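Local coordinates for Exo-arabinanase (Penicillium chrysogenum, PDB 3A72), which hydrolyses alpha-1,5-linked L-arabinan as an exo-acting glycoside hydrolase, probably releasing arabinobiose, the sugar bound in its pocket, at residues N33-A38 with I54-D59; I116-S121 with S132-G137; Q176-Q181 with G206-T211. All coordinates share one frame; numbering follows the deposited sequence.

How the interactions relate
The three contacts sample different levels of a six-bladed beta-propeller. Interactions 1 and 2 are each antiparallel pairings inside one blade, held by backbone hydrogen bonds. Interaction 1 joins the two middle strands of its blade; its centre lies about 17 Å from the chain centre, and it ends at a partly exposed, hydrated salt bridge. Interaction 2 joins the last two strands of the next blade, is buried and carries a beta bulge. Interaction 3 lies deeper, its centre about 10 Å from the chain centre; it packs one blade on another without hydrogen bonds and supplies three residues of the sugar pocket. Gln181 of interaction 3 touches Ile134 and Ala135 of interaction 2, whereas interaction 1 touches neither.

Interaction 1 of 3, residues N33-A38 with I54-D59; sequences NGDLLA and IYRSKD
The carboxylate of Asp35 faces the end of Lys58, whose NZ lies 3.3 Å from both OD1 and OD2 of Asp35 in a weak, two-pronged salt bridge. On one face of this carboxylate stands Asn33 ND2, which donates to Asp35 OD2 from 74° out of the plane; Lys58 CG lies over the opposite face, 3.8 Å from Asp35 CG, while NZ stands near the plane, beyond OD1 and OD2. Three waters also donate to the Asp35 oxygens; two of them also accept from Lys58 NZ and bridge the long ion pair. The Arg56 guanidinium has one of these waters over one face, toward its rim. Bends at chi3 and chi4 (63° and 59°) curl the Lys58 chain back to the acid. An Asx turn also holds Asp35: its backbone N donates to Asn33 OD1 at 2.9 Å.

Beyond this hydrated corner the strands pair antiparallel. Leu36 N gives a 3.1 Å bond to Ser57 O, and Ser57 N a 2.8 Å bond to Leu36 O; Ala38 and Tyr55 exchange a second such pair. Between them, Leu37 and Arg56 run side by side, CD2 of Leu37 lying 3.7 Å from Arg56 CB.

Leu36, Ala38 and Ser57, on the other face, touch Trp64. Ser57, Asp59, Gly61, Thr63 and Trp64 fit the Asp-box of sialidase-like propellers: Ser57 OG bonds Gly61 N and Thr63 O, and Asp59 OD2 bonds Thr63 OG1. The pair forms the middle of a four-stranded propeller blade, with Leu37 bonded through its backbone to Glu29 of strand 23-30 and Arg56 to Asn65 of strand 65-70.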
ATOM      1  N   ASN A  33      -5.352 -17.416  10.034  1.00  6.50           N
ATOM      2  CA  ASN A  33      -6.400 -17.735  11.015  1.00  6.37           C
ATOM      3  C   ASN A  33      -7.518 -16.728  11.059  1.00  5.63           C
ATOM      4  O   ASN A  33      -8.486 -16.927  11.807  1.00  6.72           O
ATOM      5  CB  ASN A  33      -5.813 -17.895  12.414  1.00  6.96           C
ATOM      6  CG  ASN A  33      -5.371 -16.648  13.076  1.00  9.37           C
ATOM      7  OD1 ASN A  33      -5.372 -15.571  12.452  1.00  7.46           O
ATOM      8  ND2 ASN A  33      -5.076 -16.743  14.377  1.00 14.89           N
ATOM      9  N   GLY A  34      -7.444 -15.685  10.255  1.00  5.40           N
ATOM     10  CA  GLY A  34      -8.431 -14.648  10.171  1.00  5.62           C
ATOM     11  C   GLY A  34      -8.116 -13.385  10.920  1.00  4.92           C
ATOM     12  O   GLY A  34      -8.772 -12.364  10.700  1.00  5.75           O
ATOM     13  N   ASP A  35      -7.139 -13.399  11.834  1.00  4.93           N
ATOM     14  CA  ASP A  35      -6.801 -12.219  12.592  1.00  5.23           C
ATOM     15  C   ASP A  35      -6.366 -11.070  11.660  1.00  4.86           C
ATOM     16  O   ASP A  35      -5.737 -11.279  10.638  1.00  5.39           O
ATOM     17  CB  ASP A  35      -5.676 -12.538  13.588  1.00  5.62           C
ATOM     18  CG  ASP A  35      -6.080 -13.425  14.749  1.00  6.41           C
ATOM     19  OD1 ASP A  35      -7.287 -13.665  14.919  1.00  6.92           O
ATOM     20  OD2 ASP A  35      -5.107 -13.857  15.460  1.00  8.20           O
ATOM     21  N   LEU A  36      -6.692  -9.851  12.077  1.00  4.65           N
ATOM     22  CA  LEU A  36      -6.349  -8.634  11.351  1.00  4.99           C
ATOM     23  C   LEU A  36      -5.249  -7.877  12.087  1.00  5.21           C
ATOM     24  O   LEU A  36      -5.337  -7.682  13.306  1.00  6.85           O
ATOM     25  CB  LEU A  36      -7.564  -7.741  11.242  1.00  6.54           C
ATOM     26  CG  LEU A  36      -8.827  -8.303  10.762  1.00  9.16           C
ATOM     27  CD1 LEU A  36      -9.923  -7.246  10.690  1.00 11.63           C
ATOM     28  CD2 LEU A  36      -8.687  -8.994   9.414  1.00 13.46           C
ATOM     29  N   LEU A  37      -4.265  -7.416  11.326  1.00  4.91           N
ATOM     30  CA  LEU A  37      -3.209  -6.534  11.835  1.00  4.59           C
ATOM     31  C   LEU A  37      -3.226  -5.241  11.073  1.00  4.93           C
ATOM     32  O   LEU A  37      -3.471  -5.230   9.839  1.00  6.48           O
ATOM     33  CB  LEU A  37      -1.834  -7.186  11.666  1.00  5.52           C
ATOM     34  CG  LEU A  37      -1.611  -8.547  12.360  1.00  6.59           C
ATOM     35  CD1 LEU A  37      -0.207  -8.998  12.088  1.00  8.92           C
ATOM     36  CD2 LEU A  37      -1.859  -8.428  13.816  1.00  7.17           C
ATOM     37  N   ALA A  38      -2.949  -4.152  11.775  1.00  4.70           N
ATOM     38  CA  ALA A  38      -2.916  -2.822  11.203  1.00  4.71           C
ATOM     39  C   ALA A  38      -1.647  -2.112  11.673  1.00  4.29           C
ATOM     40  O   ALA A  38      -1.192  -2.274  12.801  1.00  5.31           O
ATOM     41  CB  ALA A  38      -4.137  -2.023  11.619  1.00  5.81           C
ATOM     42  N   ILE A  54       2.060  -2.223  15.729  1.00  5.16           N
ATOM     43  CA  ILE A  54       1.291  -3.344  15.169  1.00  5.13           C
ATOM     44  C   ILE A  54       0.106  -3.561  16.071  1.00  5.10           C
ATOM     45  O   ILE A  54       0.283  -3.956  17.241  1.00  5.70           O
ATOM     46  CB  ILE A  54       2.148  -4.596  15.043  1.00  5.46           C
ATOM     47  CG1 ILE A  54       3.422  -4.400  14.254  1.00  5.84           C
ATOM     48  CG2 ILE A  54       1.322  -5.745  14.465  1.00  6.45           C
ATOM     49  CD1 ILE A  54       3.238  -4.042  12.811  1.00  7.14           C
ATOM     50  N   TYR A  55      -1.100  -3.293  15.570  1.00  5.03           N
ATOM     51  CA  TYR A  55      -2.345  -3.471  16.309  1.00  5.10           C
ATOM     52  C   TYR A  55      -3.082  -4.647  15.715  1.00  4.81           C
ATOM     53  O   TYR A  55      -3.139  -4.829  14.507  1.00  6.65           O
ATOM     54  CB  TYR A  55      -3.209  -2.220  16.258  1.00  5.50           C
ATOM     55  CG  TYR A  55      -2.859  -1.143  17.280  1.00  5.79           C
ATOM     56  CD1 TYR A  55      -1.577  -0.650  17.412  1.00  6.77           C
ATOM     57  CD2 TYR A  55      -3.848  -0.575  18.057  1.00  7.02           C
ATOM     58  CE1 TYR A  55      -1.290   0.328  18.302  1.00  8.27           C
ATOM     59  CE2 TYR A  55      -3.564   0.429  18.968  1.00  9.29           C
ATOM     60  CZ  TYR A  55      -2.280   0.888  19.103  1.00  8.85           C
ATOM     61  OH  TYR A  55      -2.028   1.859  20.020  1.00 11.23           O
ATOM     62  N   ARG A  56      -3.709  -5.458  16.576  1.00  5.07           N
ATOM     63  CA  ARG A  56      -4.429  -6.659  16.170  1.00  4.97           C
ATOM     64  C   ARG A  56      -5.891  -6.586  16.555  1.00  4.51           C
ATOM     65  O   ARG A  56      -6.235  -6.067  17.621  1.00  5.35           O
ATOM     66  CB  ARG A  56      -3.836  -7.886  16.872  1.00  5.49           C
ATOM     67  CG  ARG A  56      -4.528  -9.196  16.527  1.00  5.75           C
ATOM     68  CD  ARG A  56      -3.708 -10.384  16.947  1.00  6.63           C
ATOM     69  NE  ARG A  56      -3.589 -10.493  18.394  1.00  6.67           N
ATOM     70  CZ  ARG A  56      -2.714 -11.231  19.036  1.00  9.21           C
ATOM     71  NH1 ARG A  56      -1.807 -11.894  18.361  1.00 11.85           N
ATOM     72  NH2 ARG A  56      -2.787 -11.258  20.387  1.00 13.61           N
ATOM     73  N   SER A  57      -6.739  -7.143  15.706  1.00  4.84           N
ATOM     74  CA  SER A  57      -8.135  -7.429  16.025  1.00  4.72           C
ATOM     75  C   SER A  57      -8.399  -8.895  15.839  1.00  4.72           C
ATOM     76  O   SER A  57      -8.099  -9.456  14.766  1.00  5.38           O
ATOM     77  CB  SER A  57      -9.094  -6.604  15.153  1.00  5.51           C
ATOM     78  OG  SER A  57     -10.444  -6.993  15.436  1.00  5.86           O
ATOM     79  N   LYS A  58      -8.996  -9.526  16.844  1.00  5.18           N
ATOM     80  CA  LYS A  58      -9.410 -10.933  16.827  1.00  5.35           C
ATOM     81  C   LYS A  58     -10.911 -11.091  16.758  1.00  5.76           C
ATOM     82  O   LYS A  58     -11.428 -12.205  16.871  1.00  6.28           O
ATOM     83  CB  LYS A  58      -8.834 -11.696  18.035  1.00  5.66           C
ATOM     84  CG  LYS A  58      -7.320 -11.804  17.966  1.00  5.86           C
ATOM     85  CD  LYS A  58      -6.722 -12.552  19.119  1.00  7.36           C
ATOM     86  CE  LYS A  58      -7.175 -13.951  19.140  1.00  8.00           C
ATOM     87  NZ  LYS A  58      -6.920 -14.812  18.007  1.00 64.60           N
ATOM     88  N   ASP A  59     -11.658 -10.000  16.516  1.00  6.66           N
ATOM     89  CA  ASP A  59     -13.127 -10.009  16.453  1.00  6.71           C
ATOM     90  C   ASP A  59     -13.593  -9.294  15.190  1.00  6.91           C
ATOM     91  O   ASP A  59     -14.631  -8.652  15.123  1.00  7.94           O
ATOM     92  CB  ASP A  59     -13.767  -9.433  17.712  1.00  7.34           C
ATOM     93  CG  ASP A  59     -13.301  -8.060  18.088  1.00  5.92           C
ATOM     94  OD1 ASP A  59     -12.581  -7.436  17.230  1.00  6.25           O
ATOM     95  OD2 ASP A  59     -13.635  -7.579  19.199  1.00  7.46           O
TER
HETATM   96  O   HOH W   1      -8.361 -15.715  16.187  1.00  6.80           O
HETATM   97  O   HOH W   2      -9.808 -13.256  14.056  1.00  9.22           O
HETATM   98  O   HOH W   3      -4.433 -15.004  17.879  1.00 19.91           O

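Interaction 2 of 3, residues I116-S121 with S132-G137; sequences IVLYAS and SHIAAG
Ile116 O accepts two backbone N-H groups, from Ile134 at 2.7 Å and, weakly, from Ala135 at 3.4 Å, the signature of a classic beta bulge in the last strand pair of a propeller blade. The same Ala135 closes the ring from its other end, its O taking Ile116 N at 2.8 Å. Past the bulge the register has shifted by one residue. Leu118 N meets Ser132 O at 2.8 Å, approaching nearly along the C=O axis (174°), while the return bond from Ser132 N to Leu118 O is weak.

Several other polar groups are met by neighbouring parts of the fold. Ser132 OG, placed between the backbone N and the carbonyl carbon (chi1 64°), is held by Leu186 O and Trp189 NE1. Ile134 O receives a weak bond from Gln181 NE2, and Ala136 O is met by Arg169 NH1. Tyr119 OH pairs with Thr73 OG1. At the far end, Ser121 OG bonds Gly125 N; with Asp123, Thr127 and Trp128 it fits the Asp-box sequence found in sialidase-like propellers.

Val117 turns to the other face from Ile116, lying side by side with His133, so that CG1 of Val117 sits obliquely by the imidazole. Ile116, Leu118 and Ala135 share a face that looks toward the next blade, with Ile116 on Val149 and Pro152, Leu118 on Leu154 and Ala135 on Tyr165. Bulged Ile134 joins this apolar layer: its CD1 comes to rest between two groups, 4.0 Å from Ile116 CG2 and 4.1 Å from Leu118 CB.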
ATOM      1  N   ILE A 116      14.401   1.472   2.269  1.00  4.83           N
ATOM      2  CA  ILE A 116      13.329   0.477   2.396  1.00  4.47           C
ATOM      3  C   ILE A 116      13.963  -0.786   2.923  1.00  4.67           C
ATOM      4  O   ILE A 116      14.799  -1.415   2.228  1.00  5.53           O
ATOM      5  CB  ILE A 116      12.596   0.248   1.075  1.00  4.86           C
ATOM      6  CG1 ILE A 116      11.933   1.519   0.589  1.00  5.52           C
ATOM      7  CG2 ILE A 116      11.601  -0.883   1.239  1.00  5.93           C
ATOM      8  CD1 ILE A 116      11.410   1.428  -0.838  1.00  6.36           C
ATOM      9  N   VAL A 117      13.581  -1.141   4.137  1.00  4.98           N
ATOM     10  CA  VAL A 117      14.099  -2.296   4.881  1.00  5.32           C
ATOM     11  C   VAL A 117      12.982  -3.322   5.064  1.00  5.03           C
ATOM     12  O   VAL A 117      11.794  -3.001   5.017  1.00  5.79           O
ATOM     13  CB  VAL A 117      14.699  -1.859   6.205  1.00  5.88           C
ATOM     14  CG1 VAL A 117      15.953  -1.008   5.979  1.00  7.75           C
ATOM     15  CG2 VAL A 117      13.703  -1.180   7.131  1.00  6.96           C
ATOM     16  N   LEU A 118      13.400  -4.557   5.276  1.00  5.38           N
ATOM     17  CA  LEU A 118      12.543  -5.713   5.432  1.00  5.35           C
ATOM     18  C   LEU A 118      12.786  -6.366   6.797  1.00  5.63           C
ATOM     19  O   LEU A 118      13.919  -6.752   7.090  1.00  6.25           O
ATOM     20  CB  LEU A 118      12.770  -6.744   4.293  1.00  5.58           C
ATOM     21  CG  LEU A 118      11.779  -7.887   4.259  1.00  5.96           C
ATOM     22  CD1 LEU A 118      10.415  -7.433   3.867  1.00  6.80           C
ATOM     23  CD2 LEU A 118      12.308  -8.971   3.324  1.00  8.14           C
ATOM     24  N   TYR A 119      11.724  -6.497   7.582  1.00  5.24           N
ATOM     25  CA  TYR A 119      11.667  -7.175   8.865  1.00  5.77           C
ATOM     26  C   TYR A 119      10.739  -8.384   8.738  1.00  5.54           C
ATOM     27  O   TYR A 119       9.795  -8.416   7.959  1.00  6.38           O
ATOM     28  CB  TYR A 119      11.125  -6.214   9.967  1.00  6.21           C
ATOM     29  CG  TYR A 119      12.234  -5.327  10.494  1.00  6.02           C
ATOM     30  CD1 TYR A 119      12.830  -5.589  11.705  1.00  6.84           C
ATOM     31  CD2 TYR A 119      12.722  -4.239   9.777  1.00  7.02           C
ATOM     32  CE1 TYR A 119      13.844  -4.806  12.205  1.00  7.58           C
ATOM     33  CE2 TYR A 119      13.761  -3.458  10.227  1.00  6.93           C
ATOM     34  CZ  TYR A 119      14.326  -3.739  11.451  1.00  6.94           C
ATOM     35  OH  TYR A 119      15.398  -2.952  11.852  1.00  8.15           O
ATOM     36  N   ALA A 120      11.006  -9.413   9.559  1.00  5.80           N
ATOM     37  CA  ALA A 120      10.202 -10.632   9.559  1.00  5.90           C
ATOM     38  C   ALA A 120       9.842 -11.021  10.981  1.00  6.27           C
ATOM     39  O   ALA A 120      10.630 -10.869  11.939  1.00  7.27           O
ATOM     40  CB  ALA A 120      10.944 -11.767   8.916  1.00  7.47           C
ATOM     41  N   SER A 121       8.660 -11.597  11.109  1.00  6.28           N
ATOM     42  CA  SER A 121       8.160 -12.179  12.320  1.00  6.48           C
ATOM     43  C   SER A 121       7.718 -13.614  12.068  1.00  6.70           C
ATOM     44  O   SER A 121       7.003 -13.885  11.075  1.00  7.40           O
ATOM     45  CB  SER A 121       6.924 -11.392  12.821  1.00  6.80           C
ATOM     46  OG  SER A 121       6.300 -12.063  13.909  1.00  7.54           O
ATOM     47  N   SER A 132      16.783  -7.645   5.650  1.00  6.74           N
ATOM     48  CA  SER A 132      17.639  -7.067   4.633  1.00  7.54           C
ATOM     49  C   SER A 132      17.197  -5.630   4.320  1.00  6.97           C
ATOM     50  O   SER A 132      16.071  -5.226   4.593  1.00  7.18           O
ATOM     51  CB  SER A 132      17.629  -7.910   3.388  1.00  9.19           C
ATOM     52  OG  SER A 132      16.350  -7.907   2.870  1.00  9.19           O
ATOM     53  N   HIS A 133      18.132  -4.919   3.683  1.00  7.47           N
ATOM     54  CA  HIS A 133      17.772  -3.716   2.950  1.00  7.80           C
ATOM     55  C   HIS A 133      17.274  -4.129   1.574  1.00  8.75           C
ATOM     56  O   HIS A 133      17.876  -4.982   0.930  1.00 12.72           O
ATOM     57  CB  HIS A 133      18.988  -2.847   2.704  1.00 10.74           C
ATOM     58  CG  HIS A 133      19.632  -2.348   3.950  1.00 10.07           C
ATOM     59  ND1 HIS A 133      20.644  -2.909   4.744  1.00 11.16           N
ATOM     60  CD2 HIS A 133      19.306  -1.216   4.547  1.00 11.24           C
ATOM     61  CE1 HIS A 133      20.881  -2.085   5.782  1.00  9.83           C
ATOM     62  NE2 HIS A 133      20.066  -1.036   5.686  1.00 13.36           N
ATOM     63  N   ILE A 134      16.188  -3.507   1.117  1.00  6.84           N
ATOM     64  CA  ILE A 134      15.705  -3.718  -0.270  1.00  6.91           C
ATOM     65  C   ILE A 134      16.327  -2.684  -1.189  1.00  5.90           C
ATOM     66  O   ILE A 134      16.949  -3.027  -2.195  1.00  7.00           O
ATOM     67  CB  ILE A 134      14.149  -3.672  -0.290  1.00  6.54           C
ATOM     68  CG1 ILE A 134      13.539  -4.616   0.747  1.00  7.69           C
ATOM     69  CG2 ILE A 134      13.680  -3.963  -1.700  1.00  7.40           C
ATOM     70  CD1 ILE A 134      12.044  -4.796   0.704  1.00  7.82           C
ATOM     71  N   ALA A 135      16.158  -1.398  -0.850  1.00  5.63           N
ATOM     72  CA  ALA A 135      16.553  -0.316  -1.748  1.00  4.90           C
ATOM     73  C   ALA A 135      16.694   0.949  -0.937  1.00  4.52           C
ATOM     74  O   ALA A 135      15.835   1.228  -0.111  1.00  5.70           O
ATOM     75  CB  ALA A 135      15.482  -0.101  -2.826  1.00  5.68           C
ATOM     76  N   ALA A 136      17.727   1.742  -1.212  1.00  4.54           N
ATOM     77  CA  ALA A 136      17.988   2.972  -0.473  1.00  4.73           C
ATOM     78  C   ALA A 136      18.191   4.118  -1.455  1.00  4.63           C
ATOM     79  O   ALA A 136      18.595   3.917  -2.601  1.00  5.98           O
ATOM     80  CB  ALA A 136      19.146   2.840   0.466  1.00  5.49           C
ATOM     81  N   GLY A 137      17.877   5.322  -1.006  1.00  4.85           N
ATOM     82  CA  GLY A 137      17.996   6.511  -1.808  1.00  4.84           C
ATOM     83  C   GLY A 137      18.195   7.749  -0.966  1.00  4.38           C
ATOM     84  O   GLY A 137      18.573   7.725   0.219  1.00  4.73           O
TER

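Interaction 3 of 3, residues Q176-Q181 with G206-T211; sequences QTMVHQ and GMPVVT. With AHR (alpha-L-arabinofuranose), chain B.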
ATOM      1  N   GLN A 176      10.116  10.926 -11.436  1.00  5.51           N
ATOM      2  CA  GLN A 176       9.931   9.711 -10.651  1.00  4.66           C
ATOM      3  C   GLN A 176       9.574   8.588 -11.613  1.00  4.67           C
ATOM      4  O   GLN A 176       8.923   8.832 -12.628  1.00  5.29           O
ATOM      5  CB  GLN A 176       8.901   9.886  -9.545  1.00  4.78           C
ATOM      6  CG  GLN A 176       8.814   8.720  -8.568  1.00  4.67           C
ATOM      7  CD  GLN A 176       7.877   9.012  -7.423  1.00  4.29           C
ATOM      8  OE1 GLN A 176       6.612   8.806  -7.599  1.00  6.85           O
ATOM      9  NE2 GLN A 176       8.357   9.439  -6.342  1.00  3.17           N
ATOM     10  N   THR A 177       9.927   7.365 -11.249  1.00  4.71           N
ATOM     11  CA  THR A 177       9.483   6.143 -11.911  1.00  4.65           C
ATOM     12  C   THR A 177       8.915   5.202 -10.896  1.00  4.55           C
ATOM     13  O   THR A 177       8.988   5.437  -9.675  1.00  4.90           O
ATOM     14  CB  THR A 177      10.637   5.452 -12.672  1.00  5.45           C
ATOM     15  OG1 THR A 177      11.523   4.933 -11.694  1.00  6.18           O
ATOM     16  CG2 THR A 177      11.314   6.429 -13.622  1.00  6.34           C
ATOM     17  N   MET A 178       8.380   4.055 -11.346  1.00  4.42           N
ATOM     18  CA  MET A 178       8.137   2.944 -10.437  1.00  4.03           C
ATOM     19  C   MET A 178       8.901   1.725 -10.965  1.00  4.21           C
ATOM     20  O   MET A 178       9.036   1.524 -12.198  1.00  4.98           O
ATOM     21  CB  MET A 178       6.671   2.613 -10.282  1.00  4.70           C
ATOM     22  CG  MET A 178       5.909   3.777  -9.629  1.00  5.31           C
ATOM     23  SD  MET A 178       4.122   3.542  -9.585  1.00  5.24           S
ATOM     24  CE  MET A 178       3.815   3.420 -11.332  1.00  5.54           C
ATOM     25  N   VAL A 179       9.406   0.955 -10.059  1.00  4.23           N
ATOM     26  CA  VAL A 179      10.357  -0.138 -10.278  1.00  4.31           C
ATOM     27  C   VAL A 179      10.015  -1.314  -9.409  1.00  4.48           C
ATOM     28  O   VAL A 179       9.161  -1.244  -8.496  1.00  4.58           O
ATOM     29  CB  VAL A 179      11.801   0.344  -9.983  1.00  4.62           C
ATOM     30  CG1 VAL A 179      12.146   1.599 -10.768  1.00  5.55           C
ATOM     31  CG2 VAL A 179      12.006   0.557  -8.516  1.00  4.95           C
ATOM     32  N   HIS A 180      10.771  -2.402  -9.583  1.00  4.36           N
ATOM     33  CA  HIS A 180      10.740  -3.468  -8.604  1.00  4.81           C
ATOM     34  C   HIS A 180      12.113  -4.139  -8.515  1.00  4.97           C
ATOM     35  O   HIS A 180      12.953  -4.018  -9.412  1.00  5.44           O
ATOM     36  CB  HIS A 180       9.638  -4.560  -8.858  1.00  5.38           C
ATOM     37  CG  HIS A 180       9.903  -5.357 -10.082  1.00  5.26           C
ATOM     38  ND1 HIS A 180      10.641  -6.475 -10.283  1.00  7.62           N
ATOM     39  CD2 HIS A 180       9.349  -5.059 -11.273  1.00  4.24           C
ATOM     40  CE1 HIS A 180      10.540  -6.824 -11.604  1.00  4.59           C
ATOM     41  NE2 HIS A 180       9.742  -5.942 -12.209  1.00  8.50           N
ATOM     42  N   GLN A 181      12.293  -4.887  -7.433  1.00  5.05           N
ATOM     43  CA  GLN A 181      13.366  -5.856  -7.285  1.00  5.07           C
ATOM     44  C   GLN A 181      12.758  -7.162  -6.814  1.00  5.54           C
ATOM     45  O   GLN A 181      11.692  -7.191  -6.178  1.00  5.80           O
ATOM     46  CB  GLN A 181      14.452  -5.374  -6.350  1.00  5.20           C
ATOM     47  CG  GLN A 181      15.195  -4.150  -6.865  1.00  5.78           C
ATOM     48  CD  GLN A 181      16.223  -3.609  -5.925  1.00  5.88           C
ATOM     49  OE1 GLN A 181      17.354  -4.229  -5.742  1.00  9.54           O
ATOM     50  NE2 GLN A 181      15.944  -2.540  -5.318  1.00  3.96           N
ATOM     51  N   GLY A 206       3.507   7.127  -9.518  1.00  4.19           N
ATOM     52  CA  GLY A 206       3.864   6.709  -8.169  1.00  4.47           C
ATOM     53  C   GLY A 206       2.828   5.808  -7.562  1.00  4.03           C
ATOM     54  O   GLY A 206       1.683   5.685  -7.993  1.00  4.35           O
ATOM     55  N   MET A 207       3.224   5.192  -6.434  1.00  4.02           N
ATOM     56  CA  MET A 207       2.366   4.525  -5.485  1.00  3.97           C
ATOM     57  C   MET A 207       1.754   3.249  -6.047  1.00  4.08           C
ATOM     58  O   MET A 207       0.550   3.095  -6.156  1.00  4.72           O
ATOM     59  CB  MET A 207       1.273   5.459  -4.962  1.00  4.66           C
ATOM     60  CG  MET A 207       1.857   6.785  -4.450  1.00  4.46           C
ATOM     61  SD  MET A 207       0.729   7.782  -3.441  1.00  4.82           S
ATOM     62  CE  MET A 207       0.860   6.910  -1.872  1.00  4.86           C
ATOM     63  N   PRO A 208       2.616   2.252  -6.375  1.00  4.33           N
ATOM     64  CA  PRO A 208       2.112   1.030  -7.022  1.00  4.23           C
ATOM     65  C   PRO A 208       1.432   0.105  -6.049  1.00  3.97           C
ATOM     66  O   PRO A 208       1.978  -0.211  -4.969  1.00  4.47           O
ATOM     67  CB  PRO A 208       3.400   0.396  -7.578  1.00  5.22           C
ATOM     68  CG  PRO A 208       4.486   0.844  -6.597  1.00  4.86           C
ATOM     69  CD  PRO A 208       4.082   2.243  -6.192  1.00  4.87           C
ATOM     70  N   VAL A 209       0.263  -0.411  -6.459  1.00  4.03           N
ATOM     71  CA  VAL A 209      -0.451  -1.404  -5.683  1.00  4.08           C
ATOM     72  C   VAL A 209      -0.935  -2.474  -6.676  1.00  4.08           C
ATOM     73  O   VAL A 209      -1.411  -2.122  -7.762  1.00  4.96           O
ATOM     74  CB  VAL A 209      -1.601  -0.794  -4.869  1.00  4.42           C
ATOM     75  CG1 VAL A 209      -2.474  -1.863  -4.213  1.00  4.84           C
ATOM     76  CG2 VAL A 209      -1.075   0.188  -3.834  1.00  5.16           C
ATOM     77  N   VAL A 210      -0.831  -3.756  -6.321  1.00  4.17           N
ATOM     78  CA  VAL A 210      -1.135  -4.843  -7.271  1.00  4.58           C
ATOM     79  C   VAL A 210      -2.159  -5.762  -6.644  1.00  4.53           C
ATOM     80  O   VAL A 210      -2.087  -6.072  -5.444  1.00  4.93           O
ATOM     81  CB  VAL A 210       0.134  -5.608  -7.643  1.00  5.37           C
ATOM     82  CG1 VAL A 210      -0.160  -6.698  -8.655  1.00  7.35           C
ATOM     83  CG2 VAL A 210       1.186  -4.678  -8.194  1.00  7.23           C
ATOM     84  N   THR A 211      -3.065  -6.276  -7.451  1.00  5.13           N
ATOM     85  CA  THR A 211      -3.935  -7.386  -7.043  1.00  4.99           C
ATOM     86  C   THR A 211      -4.019  -8.387  -8.188  1.00  4.83           C
ATOM     87  O   THR A 211      -4.186  -8.025  -9.356  1.00  5.88           O
ATOM     88  CB  THR A 211      -5.304  -6.881  -6.568  1.00  5.31           C
ATOM     89  OG1 THR A 211      -6.025  -7.980  -5.954  1.00  7.56           O
ATOM     90  CG2 THR A 211      -6.207  -6.334  -7.622  1.00  6.70           C
TER
HETATM   91  O5  AHR B   1       5.468  11.903  -0.389  1.00  4.41           O
HETATM   92  C5  AHR B   1       6.038  10.915  -1.307  1.00  4.63           C
HETATM   93  C4  AHR B   1       5.344  11.051  -2.633  1.00  4.71           C
HETATM   94  O4  AHR B   1       3.991  10.603  -2.476  1.00  4.82           O
HETATM   95  C3  AHR B   1       5.953  10.165  -3.713  1.00  4.55           C
HETATM   96  O3  AHR B   1       7.003  10.879  -4.389  1.00  4.87           O
HETATM   97  C2  AHR B   1       4.737   9.890  -4.630  1.00  4.67           C
HETATM   98  O2  AHR B   1       4.779   8.606  -5.251  1.00  4.52           O
HETATM   99  C1  AHR B   1       3.523  10.069  -3.719  1.00  4.63           C
HETATM  100  O1  AHR B   1       2.634  11.091  -4.255  1.00  5.43           O
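Met178 drives its sulphur against the backbone of Gly206, SD lying 3.3 Å from Gly206 C, and in the same stroke reaches the ring of Pro208, with SD 3.6 Å from Pro208 CD. The conformation explains this double touch. CG stands anti to the carbonyl carbon (chi1 -64°), the chain continues extended to SD, and a bend at chi3 (-60°) turns CE away from the proline ring, so that the sulphur is the part of the side chain that leads. Pro208 offers CB, CG and CD to it. Tyr220, Tyr222 and Val196 touch the Met178 side chain as well.

The two segments belong to neighbouring blades of a six-bladed beta-propeller with the sialidase-type fold. Residues 206-211 lie on the first strand of one blade and 176-181 on the third strand of the blade before it. Their axes come within 7.2 Å at an angle of 38°, and no hydrogen bond joins them: the contact is sheet-on-sheet packing beside the sugar pocket.

At the pocket end, Gln176 sends an extended chain, CG anti to the backbone N, toward the bound arabinofuranose. Its amide lies beside the sugar hydroxyls, CD being 3.7 Å from O3, though which amide atom faces which hydroxyl is uncertain. Gly206, without a side chain, lets O2 of the sugar settle 3.6 Å from its CA. Met207 leaves the backbone on the side away from 176-181, and its CG and SD meet the sugar: CG lies 3.5 Å from O2 and SD 3.6 Å from C1. The backbone N of Met207 bonds Ser166 OG, while Glu151 and Glu223, both touched by the Met207 side chain, hydrogen-bond the sugar.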